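Local coordinates for protein beta-N-acetylhexosaminidase (Bacteroides fragilis, PDB 4PYS) that is a beta-N-acetylhexosaminidase of glycosyl hydrolase family 20 that probably removes terminal N-acetylhexosamine units from the non-reducing ends of glycans, at residues 431-436 against 452-457; 137-142 against 147-152. All blocks are in the same frame, centred on the assembly; numbering follows the deposited sequence.

Contact 1 (431-436 against 452-457); sequences MSSALW and PRILAL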
loop_
_atom_site.group_PDB
_atom_site.type_symbol
_atom_site.label_atom_id
_atom_site.label_comp_id
_atom_site.label_asym_id
_atom_site.label_seq_id
_atom_site.Cartn_x
_atom_site.Cartn_y
_atom_site.Cartn_z
HETATM N N MSE A 431 -9.000 3.956 0.586
HETATM C CA MSE A 431 -8.467 4.164 -0.745
HETATM C C MSE A 431 -7.115 3.508 -0.907
HETATM O O MSE A 431 -6.362 3.357 0.066
HETATM C CB MSE A 431 -8.286 5.666 -0.987
HETATM C CG MSE A 431 -9.559 6.467 -0.861
HETATM SE SE MSE A 431 -9.131 8.368 -1.092
HETATM C CE MSE A 431 -8.288 8.270 -2.837
ATOM N N SER A 432 -6.792 3.145 -2.145
ATOM C CA SER A 432 -5.447 2.665 -2.452
ATOM C C SER A 432 -4.829 3.500 -3.560
ATOM O O SER A 432 -5.528 4.234 -4.264
ATOM C CB SER A 432 -5.455 1.191 -2.866
ATOM O OG SER A 432 -6.277 0.972 -3.989
ATOM N N SER A 433 -3.511 3.388 -3.685
ATOM C CA SER A 433 -2.763 4.004 -4.771
ATOM C C SER A 433 -1.851 2.893 -5.266
ATOM O O SER A 433 -1.511 1.986 -4.496
ATOM C CB SER A 433 -1.934 5.164 -4.248
ATOM O OG SER A 433 -1.147 4.774 -3.136
ATOM N N ALA A 434 -1.466 2.932 -6.539
ATOM C CA ALA A 434 -0.686 1.825 -7.080
ATOM C C ALA A 434 0.369 2.261 -8.068
ATOM O O ALA A 434 0.198 3.238 -8.810
ATOM C CB ALA A 434 -1.597 0.799 -7.733
ATOM N N LEU A 435 1.454 1.501 -8.095
ATOM C CA LEU A 435 2.477 1.700 -9.108
ATOM C C LEU A 435 2.755 0.355 -9.763
ATOM O O LEU A 435 3.530 -0.452 -9.235
ATOM C CB LEU A 435 3.748 2.272 -8.465
ATOM C CG LEU A 435 4.860 2.811 -9.389
ATOM C CD1 LEU A 435 5.614 1.736 -10.171
ATOM C CD2 LEU A 435 4.296 3.845 -10.357
ATOM N N TRP A 436 2.111 0.106 -10.902
ATOM C CA TRP A 436 2.334 -1.115 -11.667
ATOM C C TRP A 436 3.571 -0.922 -12.525
ATOM O O TRP A 436 3.800 0.160 -13.053
ATOM C CB TRP A 436 1.133 -1.408 -12.573
ATOM C CG TRP A 436 -0.106 -1.692 -11.793
ATOM C CD1 TRP A 436 -1.079 -0.800 -11.437
ATOM C CD2 TRP A 436 -0.498 -2.957 -11.245
ATOM N NE1 TRP A 436 -2.058 -1.439 -10.703
ATOM C CE2 TRP A 436 -1.723 -2.761 -10.571
ATOM C CE3 TRP A 436 0.067 -4.235 -11.261
ATOM C CZ2 TRP A 436 -2.390 -3.800 -9.917
ATOM C CZ3 TRP A 436 -0.601 -5.268 -10.614
ATOM C CH2 TRP A 436 -1.817 -5.040 -9.949
ATOM N N PRO A 452 4.489 14.171 -8.168
ATOM C CA PRO A 452 3.779 14.549 -6.943
ATOM C C PRO A 452 2.372 13.985 -6.818
ATOM O O PRO A 452 1.720 14.299 -5.843
ATOM C CB PRO A 452 3.667 16.080 -7.076
ATOM C CG PRO A 452 3.549 16.290 -8.559
ATOM C CD PRO A 452 4.450 15.239 -9.189
ATOM N N ARG A 453 1.890 13.191 -7.763
ATOM C CA ARG A 453 0.480 12.809 -7.696
ATOM C C ARG A 453 0.107 11.995 -6.458
ATOM O O ARG A 453 -1.030 12.058 -5.985
ATOM C CB ARG A 453 0.041 12.116 -8.984
ATOM C CG ARG A 453 0.029 13.068 -10.191
ATOM C CD ARG A 453 -0.219 12.324 -11.506
ATOM N NE ARG A 453 0.791 11.282 -11.702
ATOM C CZ ARG A 453 0.717 10.319 -12.610
ATOM N NH1 ARG A 453 -0.319 10.255 -13.439
ATOM N NH2 ARG A 453 1.684 9.407 -12.684
ATOM N N ILE A 454 1.054 11.253 -5.899
ATOM C CA ILE A 454 0.735 10.518 -4.658
ATOM C C ILE A 454 0.371 11.456 -3.498
ATOM O O ILE A 454 -0.323 11.067 -2.557
ATOM C CB ILE A 454 1.882 9.566 -4.236
ATOM C CG1 ILE A 454 1.359 8.557 -3.200
ATOM C CG2 ILE A 454 3.087 10.347 -3.705
ATOM C CD1 ILE A 454 1.995 7.219 -3.282
ATOM N N LEU A 455 0.820 12.706 -3.564
ATOM C CA LEU A 455 0.514 13.621 -2.478
ATOM C C LEU A 455 -0.972 13.950 -2.472
ATOM O O LEU A 455 -1.556 14.188 -1.418
ATOM C CB LEU A 455 1.333 14.915 -2.622
ATOM C CG LEU A 455 2.845 14.746 -2.494
ATOM C CD1 LEU A 455 3.549 16.072 -2.758
ATOM C CD2 LEU A 455 3.189 14.249 -1.105
ATOM N N ALA A 456 -1.579 13.982 -3.653
ATOM C CA ALA A 456 -3.011 14.261 -3.734
ATOM C C ALA A 456 -3.786 13.069 -3.198
ATOM O O ALA A 456 -4.791 13.228 -2.507
ATOM C CB ALA A 456 -3.415 14.569 -5.161
ATOM N N LEU A 457 -3.304 11.869 -3.504
ATOM C CA LEU A 457 -3.932 10.654 -2.977
ATOM C C LEU A 457 -3.795 10.585 -1.460
ATOM O O LEU A 457 -4.766 10.280 -0.761
ATOM C CB LEU A 457 -3.336 9.404 -3.648
ATOM C CG LEU A 457 -3.662 9.326 -5.142
ATOM C CD1 LEU A 457 -2.886 8.205 -5.839
ATOM C CD2 LEU A 457 -5.169 9.167 -5.355
#

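Contact 2 (137-142 against 147-152); sequences LDSGRQ and STIKKY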
loop_
_atom_site.group_PDB
_atom_site.type_symbol
_atom_site.label_atom_id
_atom_site.label_comp_id
_atom_site.label_asym_id
_atom_site.label_seq_id
_atom_site.Cartn_x
_atom_site.Cartn_y
_atom_site.Cartn_z
ATOM N N LEU A 137 3.066 -1.659 -4.653
ATOM C CA LEU A 137 4.178 -1.706 -5.605
ATOM C C LEU A 137 4.177 -3.060 -6.288
ATOM O O LEU A 137 4.032 -4.093 -5.627
ATOM C CB LEU A 137 5.521 -1.470 -4.900
ATOM C CG LEU A 137 6.752 -1.463 -5.820
ATOM C CD1 LEU A 137 6.661 -0.357 -6.857
ATOM C CD2 LEU A 137 8.019 -1.320 -4.996
ATOM N N ASP A 138 4.317 -3.037 -7.609
ATOM C CA ASP A 138 4.381 -4.242 -8.432
ATOM C C ASP A 138 5.815 -4.749 -8.427
ATOM O O ASP A 138 6.667 -4.236 -9.161
ATOM C CB ASP A 138 3.936 -3.883 -9.855
ATOM C CG ASP A 138 3.978 -5.051 -10.830
ATOM O OD1 ASP A 138 4.382 -6.195 -10.484
ATOM O OD2 ASP A 138 3.600 -4.799 -11.989
ATOM N N SER A 139 6.072 -5.740 -7.575
ATOM C CA SER A 139 7.347 -6.445 -7.531
ATOM C C SER A 139 7.224 -7.784 -8.247
ATOM O O SER A 139 8.056 -8.657 -8.063
ATOM C CB SER A 139 7.775 -6.701 -6.081
ATOM O OG SER A 139 7.969 -5.491 -5.371
ATOM N N GLY A 140 6.179 -7.967 -9.048
ATOM C CA GLY A 140 6.070 -9.192 -9.829
ATOM C C GLY A 140 6.753 -9.027 -11.181
ATOM O O GLY A 140 7.616 -9.824 -11.568
ATOM N N ARG A 141 6.380 -7.974 -11.904
ATOM C CA ARG A 141 6.941 -7.743 -13.243
ATOM C C ARG A 141 8.386 -7.269 -13.198
ATOM O O ARG A 141 9.161 -7.483 -14.145
ATOM C CB ARG A 141 6.117 -6.687 -13.976
ATOM C CG ARG A 141 4.695 -7.118 -14.251
ATOM C CD ARG A 141 3.973 -6.134 -15.154
ATOM N NE ARG A 141 2.698 -6.679 -15.607
ATOM C CZ ARG A 141 1.605 -6.739 -14.853
ATOM N NH1 ARG A 141 0.486 -7.257 -15.345
ATOM N NH2 ARG A 141 1.633 -6.289 -13.603
ATOM N N GLN A 142 8.729 -6.598 -12.108
ATOM C CA GLN A 142 10.065 -6.051 -11.915
ATOM C C GLN A 142 10.531 -6.413 -10.513
ATOM O O GLN A 142 9.729 -6.488 -9.591
ATOM C CB GLN A 142 10.037 -4.525 -12.057
ATOM C CG GLN A 142 9.801 -4.028 -13.487
ATOM C CD GLN A 142 10.937 -4.372 -14.424
ATOM O OE1 GLN A 142 12.106 -4.370 -14.024
ATOM N NE2 GLN A 142 10.610 -4.676 -15.679
ATOM N N SER A 147 16.457 -2.385 -0.314
ATOM C CA SER A 147 16.532 -0.981 0.119
ATOM C C SER A 147 15.486 -0.115 -0.583
ATOM O O SER A 147 15.038 0.897 -0.042
ATOM C CB SER A 147 17.939 -0.413 -0.091
ATOM O OG SER A 147 18.323 -0.477 -1.450
ATOM N N THR A 148 15.093 -0.517 -1.789
ATOM C CA THR A 148 14.069 0.207 -2.545
ATOM C C THR A 148 12.668 -0.117 -2.042
ATOM O O THR A 148 11.815 0.769 -1.952
ATOM C CB THR A 148 14.196 -0.050 -4.059
ATOM O OG1 THR A 148 15.469 0.441 -4.517
ATOM C CG2 THR A 148 13.080 0.645 -4.835
ATOM N N ILE A 149 12.421 -1.380 -1.697
ATOM C CA ILE A 149 11.171 -1.715 -1.020
ATOM C C ILE A 149 11.050 -0.881 0.261
ATOM O O ILE A 149 10.000 -0.293 0.541
ATOM C CB ILE A 149 11.096 -3.213 -0.670
ATOM C CG1 ILE A 149 11.235 -4.080 -1.931
ATOM C CG2 ILE A 149 9.788 -3.520 0.080
ATOM C CD1 ILE A 149 10.066 -3.911 -2.909
ATOM N N LYS A 150 12.134 -0.798 1.030
ATOM C CA LYS A 150 12.114 0.007 2.260
ATOM C C LYS A 150 11.817 1.477 1.983
ATOM O O LYS A 150 11.086 2.114 2.737
ATOM C CB LYS A 150 13.449 -0.117 3.009
ATOM C CG LYS A 150 13.643 -1.471 3.686
ATOM C CD LYS A 150 14.989 -1.531 4.370
ATOM C CE LYS A 150 15.174 -2.849 5.096
ATOM N NZ LYS A 150 16.517 -2.902 5.738
ATOM N N LYS A 151 12.371 2.007 0.897
ATOM C CA LYS A 151 12.152 3.408 0.528
ATOM C C LYS A 151 10.673 3.722 0.356
ATOM O O LYS A 151 10.199 4.782 0.777
ATOM C CB LYS A 151 12.903 3.734 -0.769
ATOM C CG LYS A 151 12.487 5.069 -1.422
ATOM C CD LYS A 151 13.381 5.408 -2.614
ATOM C CE LYS A 151 12.931 6.722 -3.304
ATOM N NZ LYS A 151 13.846 7.074 -4.448
ATOM N N TYR A 152 9.932 2.800 -0.248
ATOM C CA TYR A 152 8.511 3.066 -0.483
ATOM C C TYR A 152 7.633 2.752 0.716
ATOM O O TYR A 152 6.566 3.358 0.892
ATOM C CB TYR A 152 8.047 2.398 -1.790
ATOM C CG TYR A 152 8.760 3.069 -2.926
ATOM C CD1 TYR A 152 8.471 4.389 -3.258
ATOM C CD2 TYR A 152 9.772 2.425 -3.618
ATOM C CE1 TYR A 152 9.156 5.040 -4.271
ATOM C CE2 TYR A 152 10.453 3.065 -4.642
ATOM C CZ TYR A 152 10.144 4.364 -4.960
ATOM O OH TYR A 152 10.844 4.991 -5.965
#

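Contact 1 (431-436 against 452-457)
L457 reaches from its helix to strand 431-435 with both branches of its fork. L457 CD1 presses on S433 CB at 3.6 Å, and L457 CD2 meets CE, the terminal methyl of selenomethionine M431, at 4.1 Å. Thus one helical leucine spans two strand residues whose CB atoms point to the same side, while the residue between them, S432, turns the other way. M431 runs straight through its second torsion and then bends at the third (chi3 57°), which sets the methyl beside L457 CD2. One turn earlier, I454 holds CG1 anti to the backbone N (chi1 -164°), extending I454 CD1 to within 4.0 Å of S433 OG. That hydroxyl is not left stranded among methyl groups, since it hydrogen-bonds to S134 O on the adjacent strand. F135 of the same strand touches both S433 and I454, and V412 of helix 409-415 packs against L457. Strand and helix run almost antiparallel, at 165°, with 9.6 Å between their axes. This is the layering expected of a (beta/alpha)8 TIM barrel, in which a strand of the catalytic domain is backed by a helix that comes after it in the chain, here 453-462.

Contact 2 (137-142 against 147-152)
A serine oxygen set directly against a methyl is the oddity where S139 meets I149: S139 OG lies 3.6 Å from I149 CD1 in a buried interface. The oxygen pays no evident penalty, because it hydrogen-bonds to Q144 OE1 and to W166 NE1, leaving I149 to supply only van der Waals contact. The same methyl also touches L137, whose CD2 is 3.9 Å from I149 CD1, the two side chains passing each other at a slant. In L137, CG stands anti to the backbone N (chi1 -178°), which brings the branched end against I149. L137 CD2 also comes within 4.4 Å of Y152 CD2, approaching the ring obliquely. Y152 is positioned at its far end by a hydrogen bond between OH and D447 OD1, and K151 CG lies over the centre of one ring face. F164 of strand 163-170 touches both L137 and I149, so the cluster sits inside the beta-alpha-beta unit formed by strand 132-138, helix 146-158 and strand 163-170.

At the end of the strand, D138 shapes the loop that follows. D138 OD1 accepts from G140 N at 2.9 Å, closing an Asx turn, and from R141 N at 3.0 Å, while D138 OD2 forms a 2.9 Å salt bridge with R141 NH2. That NH2 comes from above the carboxylate plane, yet the carboxylate lies at the edge of the guanidinium, in its plane. The chemistry is therefore divided: dispersion joins strand to helix, while hydrogen bonds and charge hold the loop and probably restrict the swing of R141.

Contacts 1 and 2, with centres about 15 Å apart, are two instances of one building rule: neighbouring parallel strands, 428-435 and 132-138, each packed against a helix later in the chain. These are the last and first strands of the catalytic barrel, so their pairing is the one that closes the barrel in a (beta/alpha)8 fold. A probable hydrogen bond joins them directly, L435 O to D138 N at 3.2 Å. Just beyond, the W436 indole packs on the D138-R141 pair, with W436 CE3 3.5 Å from R141 NH2. This seam lies at the C-terminal ends of the strands, where TIM-barrel enzymes carry their active sites. The zinc ligands, C242, C260, C301 and C304, belong to neither contact.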